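Side-chain contacts in hemolysin-related protein (Vibrio cholerae serotype O1, PDB 6MLT), which is secreted into the biofilm matrix, binds calcium ions, probably binds carbohydrate through a beta-prism lectin domain, and probably contributes to biofilm adhesion: residues P121-L126 with I162-G167; A306-V311 with A428-V433; M373-D378 with S405-M410; A527-N532 with S536-A541. One frame throughout, in Å; residues are numbered along the deposited sequence.

Contact 1: residues P121-L126 with I162-G167; sequences PYINIL and ILAADG
Ile162 opens the contact by pointing its delta methyl at that of Ile125. The two side chains reach toward each other tip to tip, with CD1 of Ile162 4.1 Å from CD1 of Ile125. Both carry CG1 beside the backbone N and anti to the carbonyl carbon (chi1 -62° in Ile162, -56° in Ile125), and both extend the chain fully from there, which is how two short methyl-ended arms span strands that are not hydrogen-bonded to each other. At Ala164 the single methyl group takes up the contact: its CB lies 4.2 Å from CD1 of Ile123, two residues before Ile125 on strand 122-126. The chain then reverses through Ala165 and Asp166 in a tight turn, closed by a 3.0 Å bond from Ala164 N to Gly167 O. Asp166 is buried, but its carboxylate is well served, OD2 by the backbone N of Ala140 and OD1 by the hydroxyl of Tyr169.

Here two consecutive blades of the beta-propeller pack face to face. Strand 122-126 is third in its four-stranded antiparallel sheet, between 112-115 and 132-137, while 161-164 is second in the following one, between 150-152 and 167-170. Tyr169 touches Ile123, Ile162 and Ala164, and Leu136 packs on Ile162, so the apolar layer continues from both sheets around the paired methyl groups.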
loop_
_atom_site.group_PDB
_atom_site.type_symbol
_atom_site.label_atom_id
_atom_site.label_comp_id
_atom_site.label_asym_id
_atom_site.label_seq_id
_atom_site.Cartn_x
_atom_site.Cartn_y
_atom_site.Cartn_z
ATOM N N PRO A 121 10.934 12.130 29.091
ATOM C CA PRO A 121 12.141 11.950 28.274
ATOM C C PRO A 121 12.233 10.600 27.579
ATOM O O PRO A 121 13.250 10.329 26.933
ATOM C CB PRO A 121 13.272 12.113 29.300
ATOM C CG PRO A 121 12.687 11.719 30.593
ATOM C CD PRO A 121 11.215 12.020 30.534
ATOM N N TYR A 122 11.196 9.768 27.670
ATOM C CA TYR A 122 11.237 8.396 27.184
ATOM C C TYR A 122 10.166 8.133 26.137
ATOM O O TYR A 122 9.059 8.675 26.199
ATOM C CB TYR A 122 11.052 7.388 28.339
ATOM C CG TYR A 122 12.254 7.375 29.234
ATOM C CD1 TYR A 122 13.414 6.728 28.844
ATOM C CD2 TYR A 122 12.255 8.060 30.443
ATOM C CE1 TYR A 122 14.533 6.744 29.633
ATOM C CE2 TYR A 122 13.375 8.084 31.241
ATOM C CZ TYR A 122 14.514 7.421 30.830
ATOM O OH TYR A 122 15.645 7.439 31.609
ATOM N N ILE A 123 10.516 7.282 25.176
ATOM C CA ILE A 123 9.504 6.508 24.469
ATOM C C ILE A 123 9.025 5.413 25.416
ATOM O O ILE A 123 9.821 4.604 25.909
ATOM C CB ILE A 123 10.060 5.936 23.160
ATOM C CG1 ILE A 123 10.299 7.074 22.156
ATOM C CG2 ILE A 123 9.103 4.907 22.560
ATOM C CD1 ILE A 123 11.166 6.689 20.996
ATOM N N ASN A 124 7.728 5.404 25.701
ATOM C CA ASN A 124 7.134 4.436 26.610
ATOM C C ASN A 124 6.561 3.272 25.823
ATOM O O ASN A 124 5.791 3.473 24.881
ATOM C CB ASN A 124 6.040 5.089 27.452
ATOM C CG ASN A 124 6.596 6.119 28.394
ATOM O OD1 ASN A 124 7.577 5.863 29.096
ATOM N ND2 ASN A 124 6.003 7.307 28.392
ATOM N N ILE A 125 6.921 2.057 26.219
ATOM C CA ILE A 125 6.408 0.860 25.577
ATOM C C ILE A 125 5.615 0.087 26.623
ATOM O O ILE A 125 6.188 -0.429 27.592
ATOM C CB ILE A 125 7.533 0.016 24.968
ATOM C CG1 ILE A 125 8.336 0.893 23.992
ATOM C CG2 ILE A 125 6.953 -1.215 24.270
ATOM C CD1 ILE A 125 9.510 0.206 23.328
ATOM N N LEU A 126 4.298 0.023 26.435
ATOM C CA LEU A 126 3.402 -0.649 27.367
ATOM C C LEU A 126 3.138 -2.080 26.918
ATOM O O LEU A 126 3.168 -2.389 25.721
ATOM C CB LEU A 126 2.067 0.087 27.465
ATOM C CG LEU A 126 2.100 1.601 27.682
ATOM C CD1 LEU A 126 0.679 2.133 27.798
ATOM C CD2 LEU A 126 2.898 1.951 28.915
ATOM N N ILE A 162 11.906 1.579 15.547
ATOM C CA ILE A 162 10.858 2.529 15.891
ATOM C C ILE A 162 11.226 3.856 15.238
ATOM O O ILE A 162 12.271 4.439 15.555
ATOM C CB ILE A 162 10.725 2.669 17.419
ATOM C CG1 ILE A 162 10.318 1.328 18.033
ATOM C CG2 ILE A 162 9.724 3.742 17.794
ATOM C CD1 ILE A 162 10.510 1.257 19.545
ATOM N N LEU A 163 10.392 4.314 14.307
ATOM C CA LEU A 163 10.624 5.561 13.584
ATOM C C LEU A 163 9.798 6.653 14.256
ATOM O O LEU A 163 8.573 6.694 14.100
ATOM C CB LEU A 163 10.247 5.415 12.110
ATOM C CG LEU A 163 10.566 4.096 11.407
ATOM C CD1 LEU A 163 10.093 4.160 9.954
ATOM C CD2 LEU A 163 12.028 3.777 11.469
ATOM N N ALA A 164 10.464 7.541 14.986
ATOM C CA ALA A 164 9.794 8.559 15.785
ATOM C C ALA A 164 10.169 9.951 15.286
ATOM O O ALA A 164 10.941 10.113 14.340
ATOM C CB ALA A 164 10.146 8.404 17.268
ATOM N N ALA A 165 9.639 10.968 15.970
ATOM C CA ALA A 165 9.741 12.336 15.472
ATOM C C ALA A 165 11.167 12.868 15.515
ATOM O O ALA A 165 11.512 13.761 14.733
ATOM C CB ALA A 165 8.831 13.255 16.284
ATOM N N ASP A 166 11.997 12.362 16.426
ATOM C CA ASP A 166 13.330 12.909 16.649
ATOM C C ASP A 166 14.446 11.930 16.322
ATOM O O ASP A 166 15.618 12.234 16.590
ATOM C CB ASP A 166 13.471 13.381 18.096
ATOM C CG ASP A 166 13.298 12.248 19.121
ATOM O OD1 ASP A 166 12.890 11.112 18.758
ATOM O OD2 ASP A 166 13.581 12.500 20.308
ATOM N N GLY A 167 14.123 10.777 15.760
ATOM C CA GLY A 167 15.136 9.800 15.424
ATOM C C GLY A 167 14.537 8.428 15.206
ATOM O O GLY A 167 13.321 8.229 15.248
#

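Contact 2: residues A306-V311 with A428-V433; sequences AHQQRV and AVQFLV
Arg310 and Leu432 meet through carbon alone: CG of the arginine lies 3.9 Å from CD1 of the leucine, and the two side chains cross at about a right angle. Arg310 starts out extended, and its CG, anti to the backbone N (chi1 -179°), is carried to the leucine; the bend at chi3 (69°) comes only after this touching methylene, and the guanidinium continues beyond it. Further along, the amides of Gln308 and Gln430 come near without bonding directly, NE2 of Gln308 being 4.4 Å from OE1 of Gln430. A water bridges them instead, donating to Gln430 OE1 at 2.7 Å and only weakly to Gln308 OE1 at 3.5 Å.

Gln430 is fixed from outside the pair: its NE2 donates to Ser297 O, and its OE1 also accepts from Asn411 ND2. Asn411 belongs to strand 405-413, which runs between 309-312 and 428-435 in this sheet of the beta-prism lectin domain and is hydrogen-bonded to both. The contact therefore reaches over an intervening strand. Its chemistry is lopsided: a buried glutamine and leucine on the inner strand meet the solvent-exposed Gln308 and Arg310 at the sheet's border, joined by one methyl contact and a water held firmly by Gln430 and weakly by Gln308.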
loop_
_atom_site.group_PDB
_atom_site.type_symbol
_atom_site.label_atom_id
_atom_site.label_comp_id
_atom_site.label_asym_id
_atom_site.label_seq_id
_atom_site.Cartn_x
_atom_site.Cartn_y
_atom_site.Cartn_z
ATOM N N ALA A 306 2.383 -33.358 -31.509
ATOM C CA ALA A 306 2.846 -32.415 -30.507
ATOM C C ALA A 306 1.637 -31.768 -29.858
ATOM O O ALA A 306 0.646 -31.482 -30.534
ATOM C CB ALA A 306 3.758 -31.350 -31.130
ATOM N N HIS A 307 1.715 -31.553 -28.549
ATOM C CA HIS A 307 0.630 -30.942 -27.791
ATOM C C HIS A 307 0.889 -29.450 -27.626
ATOM O O HIS A 307 1.964 -29.044 -27.176
ATOM C CB HIS A 307 0.478 -31.607 -26.421
ATOM N N GLN A 308 -0.102 -28.642 -27.994
ATOM C CA GLN A 308 -0.030 -27.200 -27.800
ATOM C C GLN A 308 0.141 -26.865 -26.321
ATOM O O GLN A 308 -0.589 -27.380 -25.473
ATOM C CB GLN A 308 -1.308 -26.572 -28.361
ATOM C CG GLN A 308 -1.655 -25.193 -27.872
ATOM C CD GLN A 308 -2.926 -24.690 -28.511
ATOM O OE1 GLN A 308 -3.523 -25.379 -29.337
ATOM N NE2 GLN A 308 -3.352 -23.494 -28.135
ATOM N N GLN A 309 1.117 -26.007 -26.009
ATOM C CA GLN A 309 1.363 -25.567 -24.638
ATOM C C GLN A 309 1.537 -24.057 -24.612
ATOM O O GLN A 309 2.322 -23.504 -25.389
ATOM C CB GLN A 309 2.598 -26.255 -24.048
ATOM C CG GLN A 309 2.513 -27.778 -24.076
ATOM C CD GLN A 309 3.710 -28.452 -23.435
ATOM O OE1 GLN A 309 4.440 -29.199 -24.087
ATOM N NE2 GLN A 309 3.912 -28.200 -22.148
ATOM N N ARG A 310 0.815 -23.396 -23.713
ATOM C CA ARG A 310 0.815 -21.943 -23.646
ATOM C C ARG A 310 1.972 -21.437 -22.796
ATOM O O ARG A 310 2.218 -21.939 -21.697
ATOM C CB ARG A 310 -0.503 -21.425 -23.069
ATOM C CG ARG A 310 -0.585 -19.902 -22.987
ATOM C CD ARG A 310 -1.909 -19.436 -22.389
ATOM N NE ARG A 310 -2.013 -19.756 -20.968
ATOM C CZ ARG A 310 -3.068 -19.472 -20.212
ATOM N NH1 ARG A 310 -4.122 -18.857 -20.736
ATOM N NH2 ARG A 310 -3.071 -19.803 -18.927
ATOM N N VAL A 311 2.656 -20.416 -23.301
ATOM C CA VAL A 311 3.777 -19.788 -22.615
ATOM C C VAL A 311 3.487 -18.298 -22.548
ATOM O O VAL A 311 3.498 -17.613 -23.577
ATOM C CB VAL A 311 5.116 -20.051 -23.323
ATOM C CG1 VAL A 311 6.250 -19.298 -22.635
ATOM C CG2 VAL A 311 5.411 -21.533 -23.360
ATOM N N ALA A 428 6.151 -25.795 -33.948
ATOM C CA ALA A 428 5.206 -24.776 -34.384
ATOM C C ALA A 428 5.087 -23.718 -33.301
ATOM O O ALA A 428 5.314 -23.983 -32.116
ATOM C CB ALA A 428 3.828 -25.364 -34.700
ATOM N N VAL A 429 4.691 -22.512 -33.717
ATOM C CA VAL A 429 4.490 -21.403 -32.795
ATOM C C VAL A 429 3.266 -20.598 -33.200
ATOM O O VAL A 429 2.841 -20.593 -34.358
ATOM C CB VAL A 429 5.715 -20.461 -32.715
ATOM C CG1 VAL A 429 6.904 -21.183 -32.141
ATOM C CG2 VAL A 429 6.039 -19.894 -34.094
ATOM N N GLN A 430 2.720 -19.892 -32.217
ATOM C CA GLN A 430 1.585 -19.006 -32.402
ATOM C C GLN A 430 1.712 -17.897 -31.373
ATOM O O GLN A 430 2.044 -18.162 -30.217
ATOM C CB GLN A 430 0.260 -19.761 -32.246
ATOM C CG GLN A 430 -0.986 -18.898 -32.309
ATOM C CD GLN A 430 -2.251 -19.726 -32.183
ATOM O OE1 GLN A 430 -2.339 -20.619 -31.337
ATOM N NE2 GLN A 430 -3.228 -19.454 -33.040
ATOM N N PHE A 431 1.468 -16.663 -31.798
ATOM C CA PHE A 431 1.686 -15.499 -30.951
ATOM C C PHE A 431 0.376 -15.023 -30.343
ATOM O O PHE A 431 -0.649 -14.955 -31.026
ATOM C CB PHE A 431 2.338 -14.373 -31.749
ATOM C CG PHE A 431 3.608 -14.786 -32.414
ATOM C CD1 PHE A 431 4.772 -14.927 -31.677
ATOM C CD2 PHE A 431 3.637 -15.072 -33.764
ATOM C CE1 PHE A 431 5.947 -15.334 -32.285
ATOM C CE2 PHE A 431 4.811 -15.477 -34.381
ATOM C CZ PHE A 431 5.965 -15.606 -33.636
ATOM N N LEU A 432 0.430 -14.687 -29.056
ATOM C CA LEU A 432 -0.713 -14.212 -28.289
ATOM C C LEU A 432 -0.510 -12.742 -27.948
ATOM O O LEU A 432 0.552 -12.361 -27.439
ATOM C CB LEU A 432 -0.875 -15.030 -27.008
ATOM C CG LEU A 432 -0.794 -16.548 -27.180
ATOM C CD1 LEU A 432 -0.770 -17.252 -25.834
ATOM C CD2 LEU A 432 -1.955 -17.043 -28.028
ATOM N N VAL A 433 -1.530 -11.923 -28.213
ATOM C CA VAL A 433 -1.444 -10.476 -28.055
ATOM C C VAL A 433 -2.655 -9.976 -27.269
ATOM O O VAL A 433 -3.660 -10.671 -27.116
ATOM C CB VAL A 433 -1.357 -9.754 -29.414
ATOM C CG1 VAL A 433 -0.110 -10.207 -30.183
ATOM C CG2 VAL A 433 -2.614 -10.012 -30.237
HETATM O O HOH W 1 -4.117 -22.607 -31.352
#

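Contact 3: residues M373-D378 with S405-M410; sequences MSFTLD and SQLLGM
Met373 and Met410 make the closest approach, end against end. SD of Met373 lies 3.9 Å from CE of Met410, a thioether sulfur against a methyl group. Each chain sets out with CG beside the backbone N and bends at its last torsion, but in opposite senses: chi3 is -63° in Met373 and 60° in Met410.

The second meeting is between an aromatic ring and a branched side chain. CD2 of Leu407 comes within 4.5 Å of CE2 of Phe375, approaching the ring obliquely. The backbones stay well apart, the CA atoms of Phe375 and Leu407 being 10.8 Å from each other, and the two side chains span that interval from either strand.

Backbone shape also matters. Leu408 and Gly409 together face Leu432 on the adjacent strand, forming a classic beta bulge. The extra residue resets the alternation, and Leu407 and Met410, three positions apart, both turn toward strand 370-377. Around them Val429 and Phe431 pack on Met410, Phe431 also on Leu407, and Val352 and Ile355 on Phe375.

Two sheets of the beta-prism face each other here across its interior. No hydrogen bond links the two segments, and the four touching side chains are all buried and apolar, so the sheets are held at this point by dispersion and by the exclusion of water.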
loop_
_atom_site.group_PDB
_atom_site.type_symbol
_atom_site.label_atom_id
_atom_site.label_comp_id
_atom_site.label_asym_id
_atom_site.label_seq_id
_atom_site.Cartn_x
_atom_site.Cartn_y
_atom_site.Cartn_z
ATOM N N MET A 373 13.285 -17.300 -35.796
ATOM C CA MET A 373 12.359 -16.210 -35.542
ATOM C C MET A 373 13.166 -14.928 -35.456
ATOM O O MET A 373 14.229 -14.900 -34.830
ATOM C CB MET A 373 11.556 -16.435 -34.255
ATOM C CG MET A 373 10.662 -17.661 -34.307
ATOM S SD MET A 373 9.555 -17.743 -32.891
ATOM C CE MET A 373 10.716 -17.909 -31.543
ATOM N N SER A 374 12.680 -13.880 -36.114
ATOM C CA SER A 374 13.322 -12.571 -36.088
ATOM C C SER A 374 12.322 -11.561 -35.547
ATOM O O SER A 374 11.293 -11.296 -36.181
ATOM C CB SER A 374 13.816 -12.182 -37.478
ATOM O OG SER A 374 14.506 -10.957 -37.432
ATOM N N PHE A 375 12.619 -11.010 -34.371
ATOM C CA PHE A 375 11.764 -10.024 -33.722
ATOM C C PHE A 375 12.191 -8.621 -34.137
ATOM O O PHE A 375 13.356 -8.248 -33.965
ATOM C CB PHE A 375 11.846 -10.151 -32.200
ATOM C CG PHE A 375 11.428 -11.488 -31.665
ATOM C CD1 PHE A 375 12.350 -12.516 -31.526
ATOM C CD2 PHE A 375 10.123 -11.711 -31.271
ATOM C CE1 PHE A 375 11.959 -13.757 -31.013
ATOM C CE2 PHE A 375 9.732 -12.944 -30.759
ATOM C CZ PHE A 375 10.649 -13.962 -30.630
ATOM N N THR A 376 11.251 -7.843 -34.669
ATOM C CA THR A 376 11.463 -6.419 -34.907
ATOM C C THR A 376 10.944 -5.652 -33.697
ATOM O O THR A 376 9.781 -5.810 -33.307
ATOM C CB THR A 376 10.760 -5.954 -36.183
ATOM O OG1 THR A 376 11.300 -6.647 -37.310
ATOM C CG2 THR A 376 10.951 -4.448 -36.396
ATOM N N LEU A 377 11.805 -4.835 -33.100
ATOM C CA LEU A 377 11.445 -4.058 -31.923
ATOM C C LEU A 377 10.994 -2.657 -32.323
ATOM O O LEU A 377 11.161 -2.221 -33.463
ATOM C CB LEU A 377 12.624 -3.983 -30.956
ATOM C CG LEU A 377 13.228 -5.330 -30.549
ATOM C CD1 LEU A 377 14.308 -5.127 -29.489
ATOM C CD2 LEU A 377 12.161 -6.297 -30.053
ATOM N N ASP A 378 10.424 -1.937 -31.352
ATOM C CA ASP A 378 9.844 -0.629 -31.638
ATOM C C ASP A 378 10.890 0.391 -32.070
ATOM O O ASP A 378 10.542 1.365 -32.741
ATOM C CB ASP A 378 9.071 -0.116 -30.417
ATOM C CG ASP A 378 9.877 -0.192 -29.134
ATOM O OD1 ASP A 378 11.094 -0.457 -29.204
ATOM O OD2 ASP A 378 9.286 0.007 -28.053
ATOM N N SER A 405 -1.744 -2.977 -29.272
ATOM C CA SER A 405 -1.604 -4.240 -28.562
ATOM C C SER A 405 -0.129 -4.534 -28.335
ATOM O O SER A 405 0.751 -3.906 -28.928
ATOM C CB SER A 405 -2.264 -5.385 -29.341
ATOM O OG SER A 405 -3.669 -5.205 -29.388
ATOM N N GLN A 406 0.129 -5.497 -27.451
ATOM C CA GLN A 406 1.473 -5.967 -27.146
ATOM C C GLN A 406 1.519 -7.485 -27.239
ATOM O O GLN A 406 0.516 -8.167 -27.007
ATOM C CB GLN A 406 1.927 -5.553 -25.733
ATOM C CG GLN A 406 2.470 -4.144 -25.622
ATOM C CD GLN A 406 3.092 -3.863 -24.261
ATOM O OE1 GLN A 406 3.220 -4.758 -23.422
ATOM N NE2 GLN A 406 3.487 -2.616 -24.039
ATOM N N LEU A 407 2.701 -8.003 -27.567
ATOM C CA LEU A 407 2.957 -9.437 -27.482
ATOM C C LEU A 407 2.963 -9.863 -26.018
ATOM O O LEU A 407 3.737 -9.325 -25.219
ATOM C CB LEU A 407 4.297 -9.773 -28.128
ATOM C CG LEU A 407 4.740 -11.237 -28.060
ATOM C CD1 LEU A 407 3.799 -12.112 -28.880
ATOM C CD2 LEU A 407 6.181 -11.375 -28.542
ATOM N N LEU A 408 2.123 -10.839 -25.670
ATOM C CA LEU A 408 1.993 -11.288 -24.291
ATOM C C LEU A 408 2.440 -12.723 -24.055
ATOM O O LEU A 408 2.649 -13.101 -22.897
ATOM C CB LEU A 408 0.538 -11.161 -23.828
ATOM C CG LEU A 408 -0.065 -9.759 -23.859
ATOM C CD1 LEU A 408 -1.514 -9.811 -23.397
ATOM C CD2 LEU A 408 0.745 -8.790 -23.003
ATOM N N GLY A 409 2.558 -13.530 -25.101
ATOM C CA GLY A 409 2.999 -14.903 -24.931
ATOM C C GLY A 409 2.961 -15.644 -26.249
ATOM O O GLY A 409 2.784 -15.047 -27.316
ATOM N N MET A 410 3.128 -16.964 -26.162
ATOM C CA MET A 410 3.101 -17.817 -27.341
ATOM C C MET A 410 2.502 -19.169 -26.977
ATOM O O MET A 410 2.645 -19.642 -25.848
ATOM C CB MET A 410 4.504 -18.036 -27.923
ATOM C CG MET A 410 5.248 -16.767 -28.329
ATOM S SD MET A 410 6.940 -17.104 -28.890
ATOM C CE MET A 410 6.638 -18.182 -30.286
#

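Contact 4: residues A527-N532 with S536-A541; sequences ADLEGN and SLIMVA
Ala527 and Ser536 pair as an antiparallel hydrogen-bonded couple. Ser536 N donates to Ala527 O at 2.8 Å, and Ala527 N returns the bond to Ser536 O at 3.0 Å. Beyond this pair a water ties the loop to the strand: it accepts from Leu529 N and from Ser536 OG (2.7 Å), and donates to Glu530 OE1 (2.6 Å). Lys16 reinforces the link by donating to Ser536 OG while forming a salt bridge with Glu530 OE2. The loop is also braced internally, since Asp528 OD1 accepts from Gly531 N at 2.9 Å in an Asx motif, the N-H coming from well above the carboxylate plane (60° out of it).

Outside the polar links, Leu529 lies against the serine, CD1 being 3.6 Å from Ser536 OG. Its other branch turns to the isoleucine, with CD2 4.2 Å from Ile538 CD1. Ala527 CB comes to the same Ile538 CD1 at 4.4 Å, and Val37 covers all three apolar residues. Leu529 also packs close to Val54, a ligand residue of one calcium ion.

The loop joins the first two strands, 525-527 and 536-541, of a propeller blade whose outermost strand, 13-19, comes from the start of the chain and pairs with 553-559. Such a closure of the ring by strands from both termini is the "Velcro" arrangement of beta-propellers.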
loop_
_atom_site.group_PDB
_atom_site.type_symbol
_atom_site.label_atom_id
_atom_site.label_comp_id
_atom_site.label_asym_id
_atom_site.label_seq_id
_atom_site.Cartn_x
_atom_site.Cartn_y
_atom_site.Cartn_z
ATOM N N ALA A 527 -12.202 -1.685 10.330
ATOM C CA ALA A 527 -11.505 -2.915 10.671
ATOM C C ALA A 527 -12.518 -3.992 11.018
ATOM O O ALA A 527 -13.569 -3.710 11.606
ATOM C CB ALA A 527 -10.541 -2.712 11.841
ATOM N N ASP A 528 -12.183 -5.228 10.649
ATOM C CA ASP A 528 -12.996 -6.404 10.953
ATOM C C ASP A 528 -12.552 -6.914 12.316
ATOM O O ASP A 528 -11.607 -7.696 12.436
ATOM C CB ASP A 528 -12.841 -7.467 9.872
ATOM C CG ASP A 528 -13.714 -8.687 10.117
ATOM O OD1 ASP A 528 -14.399 -8.734 11.164
ATOM O OD2 ASP A 528 -13.717 -9.600 9.260
ATOM N N LEU A 529 -13.251 -6.463 13.359
ATOM C CA LEU A 529 -12.816 -6.755 14.719
ATOM C C LEU A 529 -12.984 -8.232 15.053
ATOM O O LEU A 529 -12.084 -8.845 15.638
ATOM C CB LEU A 529 -13.590 -5.884 15.711
ATOM C CG LEU A 529 -13.558 -4.372 15.444
ATOM C CD1 LEU A 529 -14.381 -3.624 16.485
ATOM C CD2 LEU A 529 -12.136 -3.841 15.411
ATOM N N GLU A 530 -14.126 -8.822 14.691
ATOM C CA GLU A 530 -14.400 -10.210 15.059
ATOM C C GLU A 530 -13.780 -11.216 14.101
ATOM O O GLU A 530 -13.608 -12.382 14.477
ATOM C CB GLU A 530 -15.908 -10.460 15.125
ATOM C CG GLU A 530 -16.632 -9.681 16.216
ATOM C CD GLU A 530 -16.878 -8.223 15.845
ATOM O OE1 GLU A 530 -16.698 -7.863 14.661
ATOM O OE2 GLU A 530 -17.252 -7.439 16.743
ATOM N N GLY A 531 -13.454 -10.808 12.880
ATOM C CA GLY A 531 -12.890 -11.737 11.927
ATOM C C GLY A 531 -13.902 -12.579 11.187
ATOM O O GLY A 531 -13.525 -13.585 10.578
ATOM N N ASN A 532 -15.180 -12.197 11.211
ATOM C CA ASN A 532 -16.228 -12.930 10.514
ATOM C C ASN A 532 -16.708 -12.204 9.260
ATOM O O ASN A 532 -17.839 -12.418 8.816
ATOM C CB ASN A 532 -17.392 -13.200 11.463
ATOM C CG ASN A 532 -17.061 -14.271 12.483
ATOM O OD1 ASN A 532 -16.532 -15.330 12.137
ATOM N ND2 ASN A 532 -17.356 -13.999 13.747
ATOM N N SER A 536 -16.262 -3.132 11.137
ATOM C CA SER A 536 -16.733 -2.023 11.954
ATOM C C SER A 536 -16.077 -0.734 11.473
ATOM O O SER A 536 -14.923 -0.734 11.027
ATOM C CB SER A 536 -16.396 -2.229 13.431
ATOM O OG SER A 536 -16.900 -3.457 13.921
ATOM N N LEU A 537 -16.826 0.362 11.564
ATOM C CA LEU A 537 -16.356 1.699 11.218
ATOM C C LEU A 537 -16.132 2.485 12.508
ATOM O O LEU A 537 -17.087 2.754 13.247
ATOM C CB LEU A 537 -17.372 2.414 10.333
ATOM C CG LEU A 537 -17.206 3.928 10.162
ATOM C CD1 LEU A 537 -15.861 4.265 9.537
ATOM C CD2 LEU A 537 -18.345 4.497 9.328
ATOM N N ILE A 538 -14.880 2.866 12.760
ATOM C CA ILE A 538 -14.455 3.464 14.027
ATOM C C ILE A 538 -14.063 4.915 13.781
ATOM O O ILE A 538 -13.247 5.195 12.893
ATOM C CB ILE A 538 -13.271 2.692 14.634
ATOM C CG1 ILE A 538 -13.628 1.215 14.827
ATOM C CG2 ILE A 538 -12.840 3.323 15.972
ATOM C CD1 ILE A 538 -12.529 0.262 14.428
ATOM N N MET A 539 -14.595 5.831 14.593
ATOM C CA MET A 539 -14.239 7.237 14.475
ATOM C C MET A 539 -14.181 7.883 15.851
ATOM O O MET A 539 -14.846 7.447 16.797
ATOM C CB MET A 539 -15.226 7.997 13.574
ATOM C CG MET A 539 -16.637 8.080 14.101
ATOM S SD MET A 539 -17.795 8.694 12.854
ATOM C CE MET A 539 -17.863 7.286 11.747
ATOM N N VAL A 540 -13.377 8.935 15.953
ATOM C CA VAL A 540 -13.184 9.651 17.208
ATOM C C VAL A 540 -13.858 11.011 17.108
ATOM O O VAL A 540 -14.041 11.557 16.016
ATOM C CB VAL A 540 -11.685 9.779 17.547
ATOM C CG1 VAL A 540 -11.039 8.402 17.570
ATOM C CG2 VAL A 540 -10.976 10.690 16.543
ATOM N N ALA A 541 -14.238 11.555 18.261
ATOM C CA ALA A 541 -15.019 12.780 18.297
ATOM C C ALA A 541 -14.633 13.616 19.505
ATOM O O ALA A 541 -14.170 13.099 20.530
ATOM C CB ALA A 541 -16.522 12.487 18.337
HETATM O O HOH W 2 -16.296 -5.920 12.932
#

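Overall arrangement
Contacts 1 and 4 belong to the beta-propeller, with nearest atoms about 17 Å apart. One joins consecutive blades; the other lies in the blade that closes the ring. Contacts 2 and 3 lie in the beta-prism, inserted between the first and second strands of one propeller blade, 277-279 and 443-448. Strand 405-413, which carries one side of contact 3, runs between the two strands of contact 2: Val311 N is 2.7 Å from Met410 O. The centres of contacts 1 and 2 are 58 Å apart. The side chain of Leu529 in contact 4, close to the calcium ligand Val54, is about 8 Å from a calcium ion and that of Ile125 in contact 1 about 8 Å from a sodium ion, whereas contacts 2 and 3 are away from the metal sites.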